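Local coordinates for glutamyl endopeptidase (Staphylococcus epidermidis, PDB 6PYM), which cleaves proteins as a secreted serine protease, preferentially on the carbonyl side of glutamate or aspartate, at residues R8-N13 with T142-V147; G17-V22 with T130-P135; S64-A69 with N77-G82; K113-S118 with N178-I183; L158-S163 with N193-I198. The protein carries 1 engineered substitution. All blocks are in the same frame, centred on the assembly; numbering follows the deposited sequence.

Interaction 1. Residues R8-N13 with T142-V147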
# COMPACT_ATOMS: atom_id res chain seq x y z
N ARG A 8 8.31 -15.14 -1.23
CA ARG A 8 7.05 -14.52 -1.63
C ARG A 8 6.01 -15.59 -1.89
O ARG A 8 6.27 -16.57 -2.59
CB ARG A 8 7.25 -13.68 -2.89
CG ARG A 8 8.29 -12.57 -2.74
CD ARG A 8 8.24 -11.59 -3.90
NE ARG A 8 8.72 -12.20 -5.14
CZ ARG A 8 8.32 -11.86 -6.36
NH1 ARG A 8 7.41 -10.92 -6.54
NH2 ARG A 8 8.84 -12.47 -7.41
N HIS A 9 4.82 -15.40 -1.33
CA HIS A 9 3.76 -16.39 -1.40
C HIS A 9 2.45 -15.70 -1.74
O HIS A 9 2.18 -14.59 -1.27
CB HIS A 9 3.64 -17.15 -0.08
CG HIS A 9 4.80 -18.05 0.18
ND1 HIS A 9 5.91 -17.67 0.90
CD2 HIS A 9 5.04 -19.32 -0.24
CE1 HIS A 9 6.78 -18.66 0.94
NE2 HIS A 9 6.27 -19.68 0.25
N GLN A 10 1.63 -16.37 -2.53
CA GLN A 10 0.37 -15.81 -2.96
C GLN A 10 -0.65 -15.88 -1.83
O GLN A 10 -0.67 -16.84 -1.05
CB GLN A 10 -0.16 -16.57 -4.18
CG GLN A 10 -1.40 -15.93 -4.77
CD GLN A 10 -1.82 -16.54 -6.09
OE1 GLN A 10 -1.21 -17.51 -6.57
NE2 GLN A 10 -2.86 -15.96 -6.69
N ILE A 11 -1.48 -14.84 -1.74
CA ILE A 11 -2.60 -14.79 -0.81
C ILE A 11 -3.86 -15.13 -1.58
O ILE A 11 -4.16 -14.54 -2.62
CB ILE A 11 -2.73 -13.40 -0.17
CG1 ILE A 11 -1.43 -12.98 0.53
CG2 ILE A 11 -3.94 -13.35 0.78
CD1 ILE A 11 -0.93 -13.95 1.55
N PHE A 12 -4.62 -16.09 -1.04
CA PHE A 12 -5.85 -16.57 -1.66
C PHE A 12 -7.08 -16.04 -0.95
O PHE A 12 -8.07 -15.70 -1.61
CB PHE A 12 -5.83 -18.10 -1.70
CG PHE A 12 -4.62 -18.63 -2.39
CD1 PHE A 12 -4.55 -18.64 -3.76
CD2 PHE A 12 -3.51 -19.04 -1.66
CE1 PHE A 12 -3.42 -19.10 -4.40
CE2 PHE A 12 -2.39 -19.50 -2.29
CZ PHE A 12 -2.34 -19.53 -3.65
N ASN A 13 -7.03 -15.95 0.37
CA ASN A 13 -8.15 -15.42 1.15
C ASN A 13 -7.98 -13.91 1.31
O ASN A 13 -7.77 -13.37 2.39
CB ASN A 13 -8.23 -16.12 2.50
CG ASN A 13 -8.52 -17.60 2.36
OD1 ASN A 13 -7.72 -18.45 2.76
ND2 ASN A 13 -9.65 -17.92 1.77
N THR A 142 -3.03 -10.38 -8.76
CA THR A 142 -2.83 -11.39 -7.73
C THR A 142 -2.00 -10.81 -6.57
O THR A 142 -1.04 -10.08 -6.79
CB THR A 142 -2.19 -12.68 -8.26
OG1 THR A 142 -0.90 -12.42 -8.84
CG2 THR A 142 -3.11 -13.35 -9.29
N MET A 143 -2.42 -11.14 -5.36
CA MET A 143 -1.83 -10.58 -4.15
C MET A 143 -0.75 -11.51 -3.61
O MET A 143 -0.98 -12.73 -3.50
CB MET A 143 -2.92 -10.37 -3.10
CG MET A 143 -2.42 -9.64 -1.86
SD MET A 143 -3.55 -9.63 -0.46
CE MET A 143 -4.96 -8.74 -1.12
N TRP A 144 0.42 -10.95 -3.29
CA TRP A 144 1.56 -11.71 -2.82
C TRP A 144 2.15 -11.05 -1.59
O TRP A 144 2.25 -9.81 -1.52
CB TRP A 144 2.66 -11.84 -3.91
CG TRP A 144 2.17 -12.60 -5.08
CD1 TRP A 144 1.25 -12.19 -6.00
CD2 TRP A 144 2.53 -13.94 -5.43
NE1 TRP A 144 1.00 -13.19 -6.90
CE2 TRP A 144 1.77 -14.28 -6.57
CE3 TRP A 144 3.40 -14.89 -4.90
CZ2 TRP A 144 1.88 -15.52 -7.20
CZ3 TRP A 144 3.50 -16.12 -5.51
CH2 TRP A 144 2.75 -16.42 -6.65
N GLU A 145 2.55 -11.86 -0.63
CA GLU A 145 3.20 -11.42 0.60
C GLU A 145 4.67 -11.79 0.54
O GLU A 145 5.02 -12.95 0.29
CB GLU A 145 2.54 -12.13 1.78
CG GLU A 145 3.17 -11.88 3.12
CD GLU A 145 2.41 -12.58 4.22
OE1 GLU A 145 2.66 -13.79 4.46
OE2 GLU A 145 1.51 -11.95 4.82
N SER A 146 5.54 -10.81 0.78
CA SER A 146 6.98 -10.98 0.77
C SER A 146 7.52 -10.79 2.18
O SER A 146 7.15 -9.83 2.86
CB SER A 146 7.61 -9.95 -0.18
OG SER A 146 9.01 -10.16 -0.24
N VAL A 147 8.40 -11.70 2.61
CA VAL A 147 8.83 -11.82 4.00
C VAL A 147 10.30 -11.41 4.12
O VAL A 147 11.14 -11.85 3.34
CB VAL A 147 8.66 -13.28 4.46
CG1 VAL A 147 9.30 -13.50 5.82
CG2 VAL A 147 7.18 -13.67 4.49
O HOH W 1 6.29 -15.15 1.88
O HOH W 2 -4.10 -13.56 -5.29
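Q10 rests on the indole of W144, the central side-chain contact between these two antiparallel strands. Its CB sits 3.6 Å from the centroid of the W144 six-membered ring, 5° off the normal: a CH-pi contact over the face. With CG anti to the backbone N (chi1 -174°), the extended chain carries the amide across the indole, turned 18° from the ring plane, with Q10 OE1 3.7 Å from W144 CZ2. The indole is held against rotation by W144 NE1, which gives an in-plane hydrogen bond of 2.8 Å to T142 OG1; K138 adds a cation-pi contact.

Three backbone hydrogen bonds join the strands. H9 N reaches E145 O at 2.9 Å, and E145 N returns to H9 O at 2.8 Å. I11 N binds M143 O at 2.8 Å, while R8 faces S146 and Q10 faces W144 as non-hydrogen-bonded pairs. One water accepts from Q10 NE2 and M143 N and donates to I11 O.

Apolar packing fills the face carrying I11, M143 and E145, where I11 CB lies 3.9 Å from M143 SD and I11 CD1 touches E145 CB; the carboxylate of E145 goes on to Y19 OH. On the tryptophan face R8 CG passes S146 OG at 3.5 Å, but their polar ends look elsewhere, R8 to a salt bridge with D137 and S146 OG to S163 O.

This is an antiparallel ladder in which the N-terminal strand 8-11 joins strand 143-154, in the sheet that forms the second barrel of the chymotrypsin-like fold.

Interaction 2. Residues G17-V22 with T130-P135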
# COMPACT_ATOMS: atom_id res chain seq x y z
N GLY A 17 -8.89 -11.28 7.31
CA GLY A 17 -7.80 -10.79 8.15
C GLY A 17 -7.29 -9.44 7.69
O GLY A 17 -8.05 -8.59 7.22
N HIS A 18 -5.98 -9.24 7.82
CA HIS A 18 -5.40 -7.95 7.45
C HIS A 18 -5.24 -7.76 5.95
O HIS A 18 -4.86 -6.67 5.51
CB HIS A 18 -4.08 -7.71 8.20
CG HIS A 18 -2.91 -8.48 7.66
ND1 HIS A 18 -2.73 -9.83 7.88
CD2 HIS A 18 -1.84 -8.07 6.95
CE1 HIS A 18 -1.60 -10.22 7.31
NE2 HIS A 18 -1.03 -9.16 6.75
N TYR A 19 -5.53 -8.79 5.15
CA TYR A 19 -5.33 -8.69 3.71
C TYR A 19 -6.41 -7.90 3.00
O TYR A 19 -6.17 -7.40 1.90
CB TYR A 19 -5.25 -10.10 3.10
CG TYR A 19 -4.11 -10.89 3.67
CD1 TYR A 19 -2.80 -10.56 3.35
CD2 TYR A 19 -4.33 -11.94 4.55
CE1 TYR A 19 -1.74 -11.26 3.87
CE2 TYR A 19 -3.27 -12.65 5.08
CZ TYR A 19 -1.97 -12.31 4.74
OH TYR A 19 -0.92 -13.03 5.29
N ASP A 20 -7.59 -7.74 3.62
CA ASP A 20 -8.70 -7.12 2.90
C ASP A 20 -8.37 -5.70 2.45
O ASP A 20 -8.81 -5.28 1.38
CB ASP A 20 -10.01 -7.18 3.70
CG ASP A 20 -9.95 -6.47 5.05
OD1 ASP A 20 -8.85 -6.13 5.55
OD2 ASP A 20 -11.05 -6.27 5.64
N ALA A 21 -7.61 -4.96 3.25
CA ALA A 21 -7.30 -3.57 2.94
C ALA A 21 -6.24 -3.44 1.85
O ALA A 21 -6.09 -2.35 1.29
CB ALA A 21 -6.85 -2.84 4.21
N VAL A 22 -5.48 -4.49 1.58
CA VAL A 22 -4.49 -4.46 0.52
C VAL A 22 -5.21 -4.32 -0.82
O VAL A 22 -6.16 -5.05 -1.11
CB VAL A 22 -3.62 -5.72 0.57
CG1 VAL A 22 -2.57 -5.71 -0.54
CG2 VAL A 22 -2.95 -5.86 1.94
N THR A 130 6.48 -7.95 6.69
CA THR A 130 6.03 -8.35 5.37
C THR A 130 5.70 -7.12 4.54
O THR A 130 5.37 -6.06 5.08
CB THR A 130 4.79 -9.25 5.43
OG1 THR A 130 3.76 -8.61 6.20
CG2 THR A 130 5.12 -10.60 6.06
N VAL A 131 5.80 -7.28 3.22
CA VAL A 131 5.30 -6.30 2.26
C VAL A 131 4.33 -7.05 1.36
O VAL A 131 4.71 -8.05 0.75
CB VAL A 131 6.43 -5.63 1.46
CG1 VAL A 131 5.86 -4.74 0.36
CG2 VAL A 131 7.28 -4.80 2.40
N THR A 132 3.09 -6.57 1.29
CA THR A 132 2.03 -7.32 0.64
C THR A 132 1.33 -6.43 -0.37
O THR A 132 0.94 -5.31 -0.05
CB THR A 132 1.09 -7.90 1.69
OG1 THR A 132 1.86 -8.75 2.54
CG2 THR A 132 -0.05 -8.71 1.05
N GLY A 133 1.19 -6.94 -1.59
CA GLY A 133 0.66 -6.13 -2.67
C GLY A 133 0.68 -6.91 -3.96
O GLY A 133 0.53 -8.14 -3.94
N TYR A 134 0.86 -6.22 -5.08
CA TYR A 134 0.54 -6.74 -6.41
C TYR A 134 1.75 -6.65 -7.34
O TYR A 134 1.82 -5.79 -8.22
CB TYR A 134 -0.69 -6.01 -6.97
CG TYR A 134 -1.93 -6.33 -6.16
CD1 TYR A 134 -2.69 -7.43 -6.48
CD2 TYR A 134 -2.30 -5.56 -5.06
CE1 TYR A 134 -3.80 -7.77 -5.74
CE2 TYR A 134 -3.42 -5.89 -4.31
CZ TYR A 134 -4.16 -6.99 -4.67
OH TYR A 134 -5.28 -7.30 -3.92
N PRO A 135 2.72 -7.56 -7.18
CA PRO A 135 3.91 -7.53 -8.04
C PRO A 135 3.59 -7.87 -9.49
O PRO A 135 2.85 -8.81 -9.78
CB PRO A 135 4.82 -8.61 -7.42
CG PRO A 135 3.86 -9.54 -6.73
CD PRO A 135 2.79 -8.64 -6.18
O HOH W 3 1.29 -9.32 5.18
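V22 pushes its methyls against the end of strand 128-133, and apolar packing does most of the work. With CG1 anti to the backbone N (chi1 -180°), this branch comes 3.6 Å from T132 O and 3.9 Å from Y134 CE2, and it also touches the CA of G133. The other branch, V22 CG2, meets T132 CG2 at 4.2 Å. That same threonine methyl approaches the ring of Y19 at its edge, T132 CG2 to Y19 CD1 being 4.0 Å, with the two side chains crossing at about a right angle.

No direct hydrogen bond joins the two segments; water carries the polar link. A single molecule is bound by H18 NE2, T130 OG1 and T132 OG1, lying in the plane of the imidazole at its edge. H18 also places CE1 over one face of the Y19 ring, 3.3 Å above its plane. Within the loop, V22 N bonds to Y19 O at 3.0 Å and closes a type I turn.

The phenol end of Y134 is tied to another part of the chain, its OH bonding to A69 O, and F24 packs edge-to-face on its ring.

The loop runs straight into strand 22-27 of the first barrel, whereas 130-133 belongs to the second sheet. The contact is thus part of the interface between the two barrels of the chymotrypsin-like fold, with the Y134 side chain about 9 Å from that of A169, the engineered residue at the charge-relay serine position.

Interaction 3. Residues S64-A69 with N77-G82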
# COMPACT_ATOMS: atom_id res chain seq x y z
N SER A 64 -8.35 3.32 -10.95
CA SER A 64 -9.24 2.31 -10.39
C SER A 64 -8.55 1.62 -9.21
O SER A 64 -7.40 1.18 -9.33
CB SER A 64 -9.58 1.25 -11.44
OG SER A 64 -10.40 1.78 -12.47
N VAL A 65 -9.27 1.48 -8.11
CA VAL A 65 -8.77 0.85 -6.89
C VAL A 65 -9.63 -0.36 -6.59
O VAL A 65 -10.85 -0.24 -6.45
CB VAL A 65 -8.80 1.82 -5.70
CG1 VAL A 65 -8.30 1.14 -4.44
CG2 VAL A 65 -7.97 3.07 -6.01
N HIS A 66 -8.99 -1.52 -6.47
CA HIS A 66 -9.69 -2.79 -6.23
C HIS A 66 -9.20 -3.36 -4.90
O HIS A 66 -8.19 -4.09 -4.87
CB HIS A 66 -9.40 -3.78 -7.36
CG HIS A 66 -9.89 -3.34 -8.72
ND1 HIS A 66 -9.17 -2.54 -9.58
CD2 HIS A 66 -11.02 -3.68 -9.38
CE1 HIS A 66 -9.85 -2.39 -10.71
NE2 HIS A 66 -10.98 -3.06 -10.61
N PRO A 67 -9.86 -3.07 -3.79
CA PRO A 67 -9.41 -3.64 -2.51
C PRO A 67 -9.67 -5.14 -2.51
O PRO A 67 -10.70 -5.60 -3.01
CB PRO A 67 -10.28 -2.92 -1.48
CG PRO A 67 -11.53 -2.57 -2.22
CD PRO A 67 -11.10 -2.29 -3.64
N SER A 68 -8.72 -5.89 -1.98
CA SER A 68 -8.86 -7.34 -1.84
C SER A 68 -8.86 -8.06 -3.18
O SER A 68 -9.35 -9.19 -3.26
CB SER A 68 -10.10 -7.77 -1.04
OG SER A 68 -10.54 -6.79 -0.11
N ALA A 69 -8.33 -7.45 -4.24
CA ALA A 69 -8.32 -8.11 -5.54
C ALA A 69 -7.60 -9.45 -5.42
O ALA A 69 -6.57 -9.56 -4.75
CB ALA A 69 -7.60 -7.24 -6.56
N ASN A 77 -14.52 -7.23 -3.98
CA ASN A 77 -15.05 -5.96 -3.49
C ASN A 77 -15.18 -4.92 -4.60
O ASN A 77 -15.32 -3.73 -4.30
CB ASN A 77 -14.23 -5.47 -2.30
CG ASN A 77 -14.48 -6.31 -1.07
OD1 ASN A 77 -15.63 -6.67 -0.79
ND2 ASN A 77 -13.44 -6.66 -0.34
N GLY A 78 -15.17 -5.36 -5.85
CA GLY A 78 -15.33 -4.47 -6.98
C GLY A 78 -14.22 -3.45 -7.06
O GLY A 78 -13.06 -3.71 -6.68
N LYS A 79 -14.56 -2.26 -7.55
CA LYS A 79 -13.60 -1.18 -7.68
C LYS A 79 -14.20 0.13 -7.17
O LYS A 79 -15.42 0.28 -7.02
CB LYS A 79 -13.07 -1.01 -9.11
CG LYS A 79 -13.97 -0.24 -10.06
CD LYS A 79 -13.26 -0.04 -11.40
CE LYS A 79 -13.97 0.99 -12.27
NZ LYS A 79 -15.33 0.55 -12.68
N PHE A 80 -13.30 1.06 -6.89
CA PHE A 80 -13.61 2.42 -6.48
C PHE A 80 -12.75 3.36 -7.31
O PHE A 80 -11.58 3.06 -7.58
CB PHE A 80 -13.31 2.60 -4.99
CG PHE A 80 -14.14 1.71 -4.11
CD1 PHE A 80 -13.81 0.38 -3.93
CD2 PHE A 80 -15.28 2.21 -3.50
CE1 PHE A 80 -14.60 -0.45 -3.16
CE2 PHE A 80 -16.06 1.40 -2.72
CZ PHE A 80 -15.72 0.06 -2.54
N VAL A 81 -13.33 4.47 -7.73
CA VAL A 81 -12.69 5.38 -8.67
C VAL A 81 -12.07 6.55 -7.93
O VAL A 81 -12.70 7.14 -7.03
CB VAL A 81 -13.68 5.85 -9.75
CG1 VAL A 81 -13.00 6.78 -10.75
CG2 VAL A 81 -14.29 4.65 -10.48
N GLY A 82 -10.85 6.91 -8.30
CA GLY A 82 -10.19 8.04 -7.70
C GLY A 82 -11.00 9.32 -7.78
O GLY A 82 -11.64 9.60 -8.80
O HOH W 4 -12.06 -6.13 -5.35
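K79 lies side by side with H66, its CB over one face of the imidazole, 3.6 Å from the H66 ring centroid. With CG between the backbone N and the carbonyl carbon (chi1 81°), the chain runs on beside the ring until K79 CD is 3.6 Å from S64 OG. Y75 stacks on the same histidine.

S68 is twisted away from a staggered rotamer (chi1 -26°). Its OG accepts a hydrogen bond from N77 ND2 at 2.9 Å, in the amide plane but bent (138°), and is also bonded to D20 O. N77 CB meanwhile leans on P67 O at 3.6 Å. P67 and F80 cross at about a right angle, P67 CD touching F80 CD1 at the ring edge, 3.8 Å away.

In the backbone, V65 and F80 form an antiparallel hydrogen-bonded pair in the first barrel, V65 N to F80 O and F80 N to V65 O both 2.8 Å. A water links P67 O, N77 N and G78 O.

The lysine therefore meets the histidine through its aliphatic CB and CD, while K79 NZ stands 6.0 Å from H66 NE2 and makes no contact with it: the pairing rests on CH-pi and van der Waals contact rather than on charge.

Interaction 4. Residues K113-S118 with N178-I183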
# COMPACT_ATOMS: atom_id res chain seq x y z
N LYS A 113 -12.21 -3.60 6.18
CA LYS A 113 -11.77 -2.92 7.40
C LYS A 113 -10.53 -2.08 7.10
O LYS A 113 -9.52 -2.64 6.65
CB LYS A 113 -11.42 -3.94 8.49
CG LYS A 113 -11.20 -3.29 9.85
CD LYS A 113 -10.98 -4.34 10.94
CE LYS A 113 -10.97 -3.70 12.32
NZ LYS A 113 -9.83 -2.76 12.52
N PRO A 114 -10.56 -0.77 7.33
CA PRO A 114 -9.34 0.01 7.14
C PRO A 114 -8.19 -0.55 7.96
O PRO A 114 -8.38 -1.02 9.09
CB PRO A 114 -9.75 1.41 7.60
CG PRO A 114 -11.22 1.46 7.32
CD PRO A 114 -11.71 0.08 7.69
N ALA A 115 -6.99 -0.51 7.38
CA ALA A 115 -5.82 -1.04 8.05
C ALA A 115 -5.49 -0.22 9.29
O ALA A 115 -5.78 0.98 9.37
CB ALA A 115 -4.62 -1.01 7.11
N THR A 116 -4.90 -0.89 10.27
CA THR A 116 -4.35 -0.21 11.44
C THR A 116 -2.95 0.27 11.12
O THR A 116 -2.13 -0.49 10.60
CB THR A 116 -4.29 -1.19 12.62
OG1 THR A 116 -5.61 -1.67 12.92
CG2 THR A 116 -3.72 -0.50 13.85
N ILE A 117 -2.68 1.54 11.41
CA ILE A 117 -1.37 2.15 11.25
C ILE A 117 -0.60 1.98 12.54
O ILE A 117 -1.14 2.20 13.63
CB ILE A 117 -1.53 3.65 10.93
CG1 ILE A 117 -2.48 3.88 9.75
CG2 ILE A 117 -0.16 4.29 10.71
CD1 ILE A 117 -2.06 3.23 8.45
N SER A 118 0.69 1.65 12.44
CA SER A 118 1.53 1.61 13.63
C SER A 118 1.97 3.02 14.03
O SER A 118 2.29 3.86 13.19
CB SER A 118 2.77 0.77 13.36
OG SER A 118 3.62 0.74 14.49
N ASN A 178 0.49 -6.95 12.31
CA ASN A 178 -0.33 -6.64 11.14
C ASN A 178 -0.75 -5.18 11.10
O ASN A 178 -1.82 -4.85 10.59
CB ASN A 178 -1.50 -7.59 10.97
CG ASN A 178 -1.05 -9.00 10.66
OD1 ASN A 178 -0.06 -9.19 9.97
ND2 ASN A 178 -1.78 -9.99 11.16
N GLN A 179 0.11 -4.31 11.61
CA GLN A 179 -0.06 -2.87 11.52
C GLN A 179 0.87 -2.33 10.44
O GLN A 179 1.98 -2.84 10.24
CB GLN A 179 0.30 -2.21 12.85
CG GLN A 179 -0.43 -2.80 14.04
CD GLN A 179 0.18 -2.39 15.36
OE1 GLN A 179 1.37 -2.08 15.44
NE2 GLN A 179 -0.64 -2.37 16.42
N VAL A 180 0.43 -1.27 9.78
CA VAL A 180 1.20 -0.67 8.69
C VAL A 180 2.27 0.24 9.28
O VAL A 180 1.95 1.25 9.93
CB VAL A 180 0.29 0.10 7.73
CG1 VAL A 180 1.10 0.70 6.58
CG2 VAL A 180 -0.83 -0.78 7.20
N ILE A 181 3.54 -0.09 9.03
CA ILE A 181 4.66 0.71 9.49
C ILE A 181 5.21 1.62 8.40
O ILE A 181 5.92 2.59 8.71
CB ILE A 181 5.79 -0.17 10.08
CG1 ILE A 181 6.42 -1.06 9.00
CG2 ILE A 181 5.29 -0.97 11.27
CD1 ILE A 181 7.63 -1.84 9.50
N GLY A 182 4.92 1.33 7.13
CA GLY A 182 5.44 2.10 6.02
C GLY A 182 4.69 1.76 4.75
O GLY A 182 3.86 0.84 4.72
N ILE A 183 4.99 2.51 3.70
CA ILE A 183 4.40 2.32 2.37
C ILE A 183 5.56 2.10 1.40
O ILE A 183 6.35 3.02 1.16
CB ILE A 183 3.52 3.50 1.96
CG1 ILE A 183 2.36 3.72 2.95
CG2 ILE A 183 3.01 3.32 0.53
CD1 ILE A 183 1.36 2.57 3.03
O HOH W 5 -4.06 -3.61 9.57
O HOH W 6 2.41 -0.11 16.80
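Q179 meets T116 and S118 across the contact, and its side chain can be followed outward atom by atom. CB starts 3.7 Å from T116 O. CG, anti to the carbonyl carbon (chi1 -53°), meets the methyl T116 CG2 at 4.0 Å, the two side chains crossing at a slant. An extended chi2 of 166° carries CD onward, and at the tip Q179 OE1 lies 3.8 Å from S118 CB and takes a 2.6 Å hydrogen bond from a water. That water in turn accepts from S118 OG at 2.7 Å, so the amide and the hydroxyl are joined through it; S118 OG is also bonded to N120 N.

Next to this glutamine the backbones form a single bridge between I117 and V180. V180 N binds T116 O at 2.8 Å in the carbonyl plane, and S118 N binds V180 O at 2.8 Å from a donor 42° out of that plane. Segment 113-118 is part of the connection between the two barrels of the chymotrypsin-like fold: it follows helix 108-111 and leads on toward strand 128-133, while 180-183 lies on a strand of the second barrel. A115 and I117 both also touch strand 34-42 of the first.

V180 packs against both A115 and I117, its CG2 3.8 Å from A115 CB and its CB against I117 CD1. S118 CB packs on I181 CG2. At the other end a second water accepts from T116 N and donates to N178 O.

Interaction 5. Residues L158-S163 with N193-I198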
# COMPACT_ATOMS: atom_id res chain seq x y z
N LEU A 158 12.42 3.76 5.48
CA LEU A 158 12.60 2.46 6.11
C LEU A 158 12.93 1.46 5.01
O LEU A 158 12.18 1.35 4.03
CB LEU A 158 11.36 2.02 6.92
CG LEU A 158 11.45 0.69 7.70
CD1 LEU A 158 10.62 0.71 8.97
CD2 LEU A 158 11.04 -0.49 6.83
N ARG A 159 14.04 0.74 5.17
CA ARG A 159 14.51 -0.20 4.16
C ARG A 159 14.49 -1.62 4.70
O ARG A 159 14.57 -1.84 5.91
CB ARG A 159 15.94 0.14 3.72
CG ARG A 159 16.08 1.53 3.15
CD ARG A 159 17.54 1.88 2.96
NE ARG A 159 17.68 3.22 2.40
CZ ARG A 159 18.82 3.90 2.35
NH1 ARG A 159 19.94 3.37 2.82
NH2 ARG A 159 18.84 5.12 1.82
N TYR A 160 14.43 -2.57 3.77
CA TYR A 160 14.31 -3.98 4.14
C TYR A 160 15.00 -4.86 3.10
O TYR A 160 15.31 -4.43 1.98
CB TYR A 160 12.85 -4.40 4.36
CG TYR A 160 11.85 -3.63 3.52
CD1 TYR A 160 11.68 -3.89 2.16
CD2 TYR A 160 11.07 -2.65 4.10
CE1 TYR A 160 10.76 -3.18 1.42
CE2 TYR A 160 10.15 -1.93 3.37
CZ TYR A 160 9.99 -2.19 2.03
OH TYR A 160 9.07 -1.46 1.32
N ASP A 161 15.21 -6.12 3.49
CA ASP A 161 15.96 -7.09 2.70
C ASP A 161 15.08 -8.06 1.92
O ASP A 161 15.60 -9.00 1.31
CB ASP A 161 16.96 -7.86 3.59
CG ASP A 161 16.30 -8.84 4.55
OD1 ASP A 161 15.07 -9.02 4.52
OD2 ASP A 161 17.03 -9.45 5.35
N LEU A 162 13.77 -7.85 1.91
CA LEU A 162 12.84 -8.70 1.20
C LEU A 162 12.66 -8.22 -0.23
O LEU A 162 12.87 -7.04 -0.55
CB LEU A 162 11.49 -8.74 1.94
CG LEU A 162 10.81 -7.40 2.21
CD1 LEU A 162 9.91 -6.96 1.05
CD2 LEU A 162 10.02 -7.44 3.53
N SER A 163 12.27 -9.14 -1.11
CA SER A 163 12.14 -8.86 -2.54
C SER A 163 10.78 -8.25 -2.90
O SER A 163 9.74 -8.59 -2.32
CB SER A 163 12.32 -10.14 -3.34
OG SER A 163 13.66 -10.61 -3.30
N ASN A 193 15.26 -2.80 -0.57
CA ASN A 193 14.03 -2.14 -0.96
C ASN A 193 13.62 -1.13 0.11
O ASN A 193 14.06 -1.21 1.26
CB ASN A 193 12.94 -3.17 -1.25
CG ASN A 193 13.17 -3.87 -2.57
OD1 ASN A 193 13.24 -3.21 -3.61
ND2 ASN A 193 13.39 -5.18 -2.53
N SER A 194 12.81 -0.16 -0.30
CA SER A 194 12.57 1.04 0.48
C SER A 194 11.09 1.37 0.58
O SER A 194 10.32 1.18 -0.37
CB SER A 194 13.23 2.27 -0.16
OG SER A 194 14.63 2.10 -0.29
N SER A 195 10.73 1.97 1.72
CA SER A 195 9.38 2.43 1.99
C SER A 195 9.43 3.80 2.65
O SER A 195 10.45 4.22 3.22
CB SER A 195 8.65 1.46 2.93
OG SER A 195 9.24 1.43 4.22
N VAL A 196 8.31 4.51 2.54
CA VAL A 196 8.08 5.71 3.33
C VAL A 196 7.72 5.27 4.74
O VAL A 196 6.71 4.60 4.95
CB VAL A 196 6.95 6.57 2.74
CG1 VAL A 196 6.79 7.85 3.56
CG2 VAL A 196 7.23 6.88 1.28
N TYR A 197 8.55 5.66 5.70
CA TYR A 197 8.34 5.31 7.10
C TYR A 197 7.28 6.22 7.70
O TYR A 197 7.35 7.45 7.56
CB TYR A 197 9.66 5.52 7.83
CG TYR A 197 9.70 5.10 9.28
CD1 TYR A 197 9.22 3.87 9.68
CD2 TYR A 197 10.27 5.93 10.23
CE1 TYR A 197 9.30 3.47 11.00
CE2 TYR A 197 10.34 5.54 11.56
CZ TYR A 197 9.86 4.31 11.93
OH TYR A 197 9.93 3.90 13.24
N ILE A 198 6.29 5.62 8.35
CA ILE A 198 5.19 6.42 8.90
C ILE A 198 5.62 6.96 10.26
O ILE A 198 5.25 6.44 11.32
CB ILE A 198 3.89 5.61 8.91
CG1 ILE A 198 3.51 5.22 7.48
CG2 ILE A 198 2.76 6.40 9.58
CD1 ILE A 198 2.40 4.19 7.37
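S195 has its OG between the backbone N and the carbonyl carbon (chi1 67°), where it turns back onto L158 O, while the N193 amide reaches past the end of strand 158-160 to L162 O. The pairing is an antiparallel ladder in the second barrel of the chymotrypsin-like fold. L158 O is gripped twice by one residue, by S195 N at 2.8 Å and by S195 OG at 2.9 Å, while L158 N binds S195 O. Y160 and N193 form a second hydrogen-bonded pair, Y160 N to N193 O being 2.9 Å and N193 N to Y160 O 3.0 Å. The side-chain bond from N193 ND2 to L162 O is 2.8 Å long and lies in both the amide and the carbonyl plane.

Y160 is turned away from a staggered rotamer (chi1 30°). Its ring has N193 O over one face, N193 CB sits 3.4 Å from Y160 CE1, and the side chains cross at about a right angle. Y160 OH continues to H184 ND1, and N193 OD1 holds the amino-terminal V1 N. In related glutamyl endopeptidases the equivalent histidine and chain terminus help to recognise the acidic substrate side chain, so N193 and Y160 probably act here as second-shell residues.

On the other strand end L158 and Y197 pack at a slant, with L158 CD1 3.5 Å from Y197 CD1.

Overall arrangement
Interactions 1, 2, 4 and 5 all reach the seven-stranded sheet of the second barrel, while interaction 3 lies in the first, about 25 Å from interaction 5 between centres. Interaction 2 joins several of them: Y19 OH meets E145 OE2 of interaction 1 at 2.7 Å, Y134 OH meets A69 O of interaction 3 at 2.7 Å, and D20 OD2 meets K113 N of interaction 4 at 3.0 Å. Interactions 4 and 5 sit on neighbouring strands, joined by a probable hydrogen bond from V196 N to I183 O, 2.8 Å. Near the predicted charge-relay residues, the S194 side chain lies about 8 Å from that of D93, and that of Y160 about 10 Å from that of the engineered A169.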